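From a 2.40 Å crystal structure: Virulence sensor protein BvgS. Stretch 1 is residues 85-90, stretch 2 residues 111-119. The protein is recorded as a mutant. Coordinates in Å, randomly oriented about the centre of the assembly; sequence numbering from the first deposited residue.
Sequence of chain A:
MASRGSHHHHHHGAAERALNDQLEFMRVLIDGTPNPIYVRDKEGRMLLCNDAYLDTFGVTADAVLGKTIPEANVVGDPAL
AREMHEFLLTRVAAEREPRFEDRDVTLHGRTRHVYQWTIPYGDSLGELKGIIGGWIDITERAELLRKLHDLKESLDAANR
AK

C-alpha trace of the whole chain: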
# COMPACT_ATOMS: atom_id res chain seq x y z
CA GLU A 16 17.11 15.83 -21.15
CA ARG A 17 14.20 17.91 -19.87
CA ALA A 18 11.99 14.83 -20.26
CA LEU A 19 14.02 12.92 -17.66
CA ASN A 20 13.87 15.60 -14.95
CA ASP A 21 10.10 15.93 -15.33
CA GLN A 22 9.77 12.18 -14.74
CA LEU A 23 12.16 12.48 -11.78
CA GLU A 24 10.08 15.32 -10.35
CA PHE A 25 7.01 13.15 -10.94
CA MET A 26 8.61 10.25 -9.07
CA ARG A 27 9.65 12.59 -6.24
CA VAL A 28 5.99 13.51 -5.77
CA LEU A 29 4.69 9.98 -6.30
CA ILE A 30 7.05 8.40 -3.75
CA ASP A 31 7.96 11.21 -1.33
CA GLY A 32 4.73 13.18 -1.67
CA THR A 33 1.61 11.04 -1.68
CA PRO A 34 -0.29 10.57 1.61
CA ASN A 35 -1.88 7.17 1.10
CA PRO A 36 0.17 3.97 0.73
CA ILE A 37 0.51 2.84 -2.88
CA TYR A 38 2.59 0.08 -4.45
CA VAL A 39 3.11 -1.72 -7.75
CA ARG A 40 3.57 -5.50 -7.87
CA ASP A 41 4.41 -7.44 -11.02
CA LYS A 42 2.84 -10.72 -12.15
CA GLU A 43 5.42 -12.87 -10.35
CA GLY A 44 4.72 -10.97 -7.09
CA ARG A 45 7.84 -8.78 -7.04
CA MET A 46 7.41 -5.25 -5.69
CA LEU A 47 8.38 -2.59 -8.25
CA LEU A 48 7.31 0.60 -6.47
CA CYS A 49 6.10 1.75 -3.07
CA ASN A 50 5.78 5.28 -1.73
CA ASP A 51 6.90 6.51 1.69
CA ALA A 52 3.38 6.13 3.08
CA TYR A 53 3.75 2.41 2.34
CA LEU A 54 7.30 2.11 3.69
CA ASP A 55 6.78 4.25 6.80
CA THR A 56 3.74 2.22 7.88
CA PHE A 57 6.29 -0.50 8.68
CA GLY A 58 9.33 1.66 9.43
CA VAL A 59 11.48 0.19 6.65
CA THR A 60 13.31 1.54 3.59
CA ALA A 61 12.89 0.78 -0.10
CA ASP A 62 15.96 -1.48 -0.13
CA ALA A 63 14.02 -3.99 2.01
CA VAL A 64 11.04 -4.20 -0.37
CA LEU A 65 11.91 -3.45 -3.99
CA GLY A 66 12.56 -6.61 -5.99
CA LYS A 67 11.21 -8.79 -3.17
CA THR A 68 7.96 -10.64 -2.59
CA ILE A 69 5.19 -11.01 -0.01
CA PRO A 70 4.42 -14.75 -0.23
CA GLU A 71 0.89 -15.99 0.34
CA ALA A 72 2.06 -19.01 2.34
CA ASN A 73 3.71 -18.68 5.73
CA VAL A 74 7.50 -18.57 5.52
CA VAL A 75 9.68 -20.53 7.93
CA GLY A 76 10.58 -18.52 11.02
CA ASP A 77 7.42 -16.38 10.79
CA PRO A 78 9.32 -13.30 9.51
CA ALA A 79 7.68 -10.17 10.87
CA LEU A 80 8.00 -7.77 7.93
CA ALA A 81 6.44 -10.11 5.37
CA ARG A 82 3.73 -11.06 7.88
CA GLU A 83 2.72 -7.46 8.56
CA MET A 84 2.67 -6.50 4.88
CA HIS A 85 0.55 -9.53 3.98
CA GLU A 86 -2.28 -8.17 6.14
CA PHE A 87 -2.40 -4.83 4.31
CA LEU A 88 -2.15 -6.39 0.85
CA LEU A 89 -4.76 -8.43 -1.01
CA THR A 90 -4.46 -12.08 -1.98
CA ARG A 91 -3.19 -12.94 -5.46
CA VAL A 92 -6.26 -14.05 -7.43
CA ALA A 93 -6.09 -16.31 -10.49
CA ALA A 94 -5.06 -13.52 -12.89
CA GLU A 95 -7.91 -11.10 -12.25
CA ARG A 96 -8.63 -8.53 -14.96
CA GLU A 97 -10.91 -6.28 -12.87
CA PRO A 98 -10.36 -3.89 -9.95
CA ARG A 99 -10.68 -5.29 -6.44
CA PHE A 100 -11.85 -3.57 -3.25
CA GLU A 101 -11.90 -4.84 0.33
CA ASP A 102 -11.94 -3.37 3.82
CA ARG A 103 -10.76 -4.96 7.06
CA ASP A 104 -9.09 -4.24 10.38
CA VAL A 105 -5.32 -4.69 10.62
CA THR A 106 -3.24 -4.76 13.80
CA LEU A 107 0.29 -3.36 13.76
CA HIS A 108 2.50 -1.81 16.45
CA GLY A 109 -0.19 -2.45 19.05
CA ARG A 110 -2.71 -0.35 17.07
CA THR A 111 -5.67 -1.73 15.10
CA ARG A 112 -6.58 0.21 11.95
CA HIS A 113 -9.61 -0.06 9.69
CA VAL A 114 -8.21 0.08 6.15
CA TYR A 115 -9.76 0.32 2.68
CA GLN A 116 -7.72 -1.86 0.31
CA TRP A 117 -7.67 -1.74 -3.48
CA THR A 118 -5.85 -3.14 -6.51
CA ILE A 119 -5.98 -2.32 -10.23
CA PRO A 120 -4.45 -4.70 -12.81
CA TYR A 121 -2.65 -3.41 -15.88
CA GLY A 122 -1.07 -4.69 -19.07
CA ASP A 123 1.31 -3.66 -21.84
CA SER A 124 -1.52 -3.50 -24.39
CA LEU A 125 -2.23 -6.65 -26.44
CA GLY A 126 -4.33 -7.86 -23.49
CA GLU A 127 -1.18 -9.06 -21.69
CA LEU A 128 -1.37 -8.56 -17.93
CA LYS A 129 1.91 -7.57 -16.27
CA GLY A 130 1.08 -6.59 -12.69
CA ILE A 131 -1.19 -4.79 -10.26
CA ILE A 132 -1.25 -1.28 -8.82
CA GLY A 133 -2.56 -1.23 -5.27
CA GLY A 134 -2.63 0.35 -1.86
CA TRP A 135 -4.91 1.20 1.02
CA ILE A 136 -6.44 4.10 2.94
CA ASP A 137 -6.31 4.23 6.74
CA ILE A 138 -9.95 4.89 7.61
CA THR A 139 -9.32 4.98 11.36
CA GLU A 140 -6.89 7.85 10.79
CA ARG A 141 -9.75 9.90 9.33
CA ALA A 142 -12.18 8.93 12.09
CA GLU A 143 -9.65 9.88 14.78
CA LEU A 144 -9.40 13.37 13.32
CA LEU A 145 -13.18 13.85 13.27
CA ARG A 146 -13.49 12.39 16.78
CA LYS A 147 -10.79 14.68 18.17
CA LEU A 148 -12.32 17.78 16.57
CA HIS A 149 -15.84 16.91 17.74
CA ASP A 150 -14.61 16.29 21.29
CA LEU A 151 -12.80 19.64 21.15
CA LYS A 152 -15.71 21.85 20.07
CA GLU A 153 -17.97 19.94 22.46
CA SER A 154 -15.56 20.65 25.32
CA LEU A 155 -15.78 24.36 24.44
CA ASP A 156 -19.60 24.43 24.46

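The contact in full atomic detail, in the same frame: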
# COMPACT_ATOMS: atom_id res chain seq x y z
N HIS A 85 1.58 -8.66 4.53
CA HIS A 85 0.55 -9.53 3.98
C HIS A 85 -0.84 -9.08 4.41
O HIS A 85 -1.80 -9.17 3.63
CB HIS A 85 0.80 -10.97 4.40
CG HIS A 85 -0.08 -11.97 3.71
ND1 HIS A 85 -1.08 -12.66 4.37
CD2 HIS A 85 -0.12 -12.37 2.42
CE1 HIS A 85 -1.69 -13.46 3.51
NE2 HIS A 85 -1.13 -13.30 2.32
N GLU A 86 -0.98 -8.59 5.64
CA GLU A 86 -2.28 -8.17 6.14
C GLU A 86 -2.82 -6.98 5.36
O GLU A 86 -4.01 -6.92 5.04
CB GLU A 86 -2.19 -7.86 7.63
CG GLU A 86 -1.91 -9.09 8.49
CD GLU A 86 -1.52 -8.74 9.92
OE1 GLU A 86 -0.94 -9.61 10.60
OE2 GLU A 86 -1.79 -7.60 10.36
N PHE A 87 -1.95 -6.02 5.03
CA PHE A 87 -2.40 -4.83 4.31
C PHE A 87 -2.65 -5.09 2.84
O PHE A 87 -3.45 -4.38 2.22
CB PHE A 87 -1.36 -3.71 4.45
CG PHE A 87 -1.32 -3.10 5.82
CD1 PHE A 87 -0.49 -3.62 6.80
CD2 PHE A 87 -2.10 -2.00 6.13
CE1 PHE A 87 -0.44 -3.06 8.06
CE2 PHE A 87 -2.06 -1.43 7.38
CZ PHE A 87 -1.23 -1.96 8.35
N LEU A 88 -1.99 -6.09 2.26
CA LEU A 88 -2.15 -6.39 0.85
C LEU A 88 -3.35 -7.31 0.64
O LEU A 88 -3.96 -7.80 1.59
CB LEU A 88 -0.89 -7.04 0.29
CG LEU A 88 0.39 -6.22 0.47
CD1 LEU A 88 1.60 -7.08 0.18
CD2 LEU A 88 0.38 -5.00 -0.42
N LEU A 89 -3.69 -7.53 -0.62
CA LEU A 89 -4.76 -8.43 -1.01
C LEU A 89 -4.18 -9.70 -1.62
O LEU A 89 -3.09 -9.69 -2.20
CB LEU A 89 -5.71 -7.76 -2.01
CG LEU A 89 -6.48 -6.55 -1.49
CD1 LEU A 89 -7.44 -6.03 -2.55
CD2 LEU A 89 -7.24 -6.90 -0.21
N THR A 90 -4.92 -10.79 -1.47
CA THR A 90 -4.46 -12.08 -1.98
C THR A 90 -4.34 -12.03 -3.50
O THR A 90 -5.00 -11.24 -4.18
CB THR A 90 -5.43 -13.19 -1.56
OG1 THR A 90 -5.74 -13.06 -0.17
CG2 THR A 90 -4.82 -14.56 -1.81
N THR A 111 -4.80 -1.11 16.10
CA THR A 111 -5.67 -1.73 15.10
C THR A 111 -6.28 -0.64 14.23
O THR A 111 -6.91 0.29 14.74
CB THR A 111 -6.77 -2.56 15.77
OG1 THR A 111 -6.18 -3.54 16.63
CG2 THR A 111 -7.63 -3.25 14.72
N ARG A 112 -6.11 -0.77 12.91
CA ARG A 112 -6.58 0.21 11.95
C ARG A 112 -7.59 -0.42 11.01
O ARG A 112 -7.37 -1.53 10.51
CB ARG A 112 -5.43 0.80 11.13
CG ARG A 112 -4.16 1.08 11.91
CD ARG A 112 -3.12 -0.00 11.65
NE ARG A 112 -2.00 0.09 12.57
CZ ARG A 112 -0.94 0.87 12.40
NH1 ARG A 112 -0.83 1.64 11.32
NH2 ARG A 112 0.02 0.87 13.31
N HIS A 113 -8.68 0.29 10.76
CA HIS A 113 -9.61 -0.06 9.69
C HIS A 113 -9.09 0.53 8.38
O HIS A 113 -8.88 1.74 8.28
CB HIS A 113 -11.00 0.49 10.02
CG HIS A 113 -12.04 0.14 9.00
ND1 HIS A 113 -13.16 0.92 8.80
CD2 HIS A 113 -12.14 -0.90 8.15
CE1 HIS A 113 -13.90 0.37 7.85
NE2 HIS A 113 -13.31 -0.74 7.44
N VAL A 114 -8.85 -0.33 7.39
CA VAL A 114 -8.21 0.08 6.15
C VAL A 114 -9.10 -0.30 4.97
O VAL A 114 -9.80 -1.31 4.98
CB VAL A 114 -6.81 -0.54 5.98
CG1 VAL A 114 -5.88 -0.06 7.08
CG2 VAL A 114 -6.89 -2.07 5.97
N TYR A 115 -9.06 0.55 3.94
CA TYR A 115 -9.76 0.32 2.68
C TYR A 115 -8.71 -0.05 1.64
O TYR A 115 -7.89 0.79 1.25
CB TYR A 115 -10.54 1.57 2.28
CG TYR A 115 -11.44 1.38 1.07
CD1 TYR A 115 -12.60 0.63 1.17
CD2 TYR A 115 -11.12 1.96 -0.15
CE1 TYR A 115 -13.43 0.46 0.08
CE2 TYR A 115 -11.95 1.79 -1.25
CZ TYR A 115 -13.10 1.04 -1.13
OH TYR A 115 -13.92 0.86 -2.22
N GLN A 116 -8.74 -1.30 1.19
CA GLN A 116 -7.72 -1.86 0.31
C GLN A 116 -8.22 -1.93 -1.13
O GLN A 116 -9.41 -2.13 -1.38
CB GLN A 116 -7.32 -3.26 0.78
CG GLN A 116 -6.89 -3.33 2.24
CD GLN A 116 -6.97 -4.74 2.79
OE1 GLN A 116 -8.03 -5.36 2.77
NE2 GLN A 116 -5.85 -5.25 3.29
N TRP A 117 -7.30 -1.78 -2.08
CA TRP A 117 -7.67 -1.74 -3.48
C TRP A 117 -6.51 -2.23 -4.34
O TRP A 117 -5.34 -2.12 -3.96
CB TRP A 117 -8.08 -0.33 -3.91
CG TRP A 117 -6.99 0.68 -3.71
CD1 TRP A 117 -6.70 1.35 -2.56
CD2 TRP A 117 -6.05 1.13 -4.68
NE1 TRP A 117 -5.63 2.19 -2.76
CE2 TRP A 117 -5.21 2.07 -4.06
CE3 TRP A 117 -5.82 0.82 -6.03
CZ2 TRP A 117 -4.18 2.72 -4.73
CZ3 TRP A 117 -4.79 1.46 -6.70
CH2 TRP A 117 -3.98 2.40 -6.04
N THR A 118 -6.85 -2.76 -5.52
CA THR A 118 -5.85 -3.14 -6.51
C THR A 118 -6.44 -2.95 -7.90
O THR A 118 -7.63 -3.20 -8.12
CB THR A 118 -5.39 -4.59 -6.35
OG1 THR A 118 -6.51 -5.48 -6.49
CG2 THR A 118 -4.74 -4.81 -4.99
N ILE A 119 -5.60 -2.49 -8.84
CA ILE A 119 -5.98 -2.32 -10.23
C ILE A 119 -4.98 -3.10 -11.08
O ILE A 119 -3.77 -2.83 -10.99
CB ILE A 119 -6.00 -0.84 -10.66
CG1 ILE A 119 -6.88 -0.00 -9.73
CG2 ILE A 119 -6.49 -0.72 -12.10
CD1 ILE A 119 -8.35 -0.14 -10.00

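The most unusual feature of this contact is that a single side-chain amide, that of Gln 116, supplies every hydrogen bond between the two stretches, and it does so at the place where a helix runs out. Gln 116 NE2 lies 3.0 Å from Glu 86 O and 2.8 Å from Phe 87 O, donating to both carbonyls. Both bonds are weak by their angles, 120° at Glu 86 and 141° at Phe 87.

The backbone explains why those acceptors are available. Stretch 1 is helical through Phe 87, and Leu 88 is the first residue to leave helical phi/psi, its psi swinging to 173°. Within the stretch, one weak backbone bond remains, from Leu 88 N to His 85 O at 3.4 Å. Carbonyls in the last turn of a helix lack the amides that a further turn would have brought, so they are free to accept bonds from outside the helix, and a glutamine is well suited to the task: its side chain is long enough to reach out from a strand, and its amide is polar without carrying a charge into a buried site. Here chi1 is m and chi2 is t, which carries the amide away from its own backbone. The two main chains stay well apart, Leu 88 CA and Gln 116 CA being 7.2 Å from each other, so side chains must bridge the gap.

Stretch 2 is extended throughout, and the alternation of a strand decides which residues take part. Arg 112, Val 114, Gln 116 and Thr 118 direct their CA-to-CB bonds toward stretch 1, whereas the intervening His 113 and Tyr 115 make no contact with it and Trp 117 points away.

On one flank of the glutamine, Phe 87 brings its aromatic ring alongside the strand. Its CA-to-CB bond points sideways, but the end of the ring comes nearer to the strand, where Phe 87 CE2 lies 4.1 Å from Val 114 CG1. The branched valine is at home in a strand and offers a compact methyl to the ring. Farther along, Arg 112 CD approaches Phe 87 CZ to 4.3 Å at the ring edge, near its plane. This is a contact of the aliphatic part of the arginine, whose NH2 is hydrogen-bonded elsewhere in the structure.

Beyond the helix, the chain turns so that Leu 88 points away while Leu 89 points toward the strand. The forked end of Leu 89 spans two strand residues: CD2 packs 3.4 Å from Gln 116 OE1, a van der Waals approach, and CD1 reaches to 3.8 Å from Thr 118 CG2. Threonine suits this position because it combines a beta-branched, strand-compatible shape with a methyl that can meet leucine. The whole contact buries a modest 339 Å², with Gln 116 and Leu 89 contributing the largest shares, so a polar anchor works alongside apolar packing.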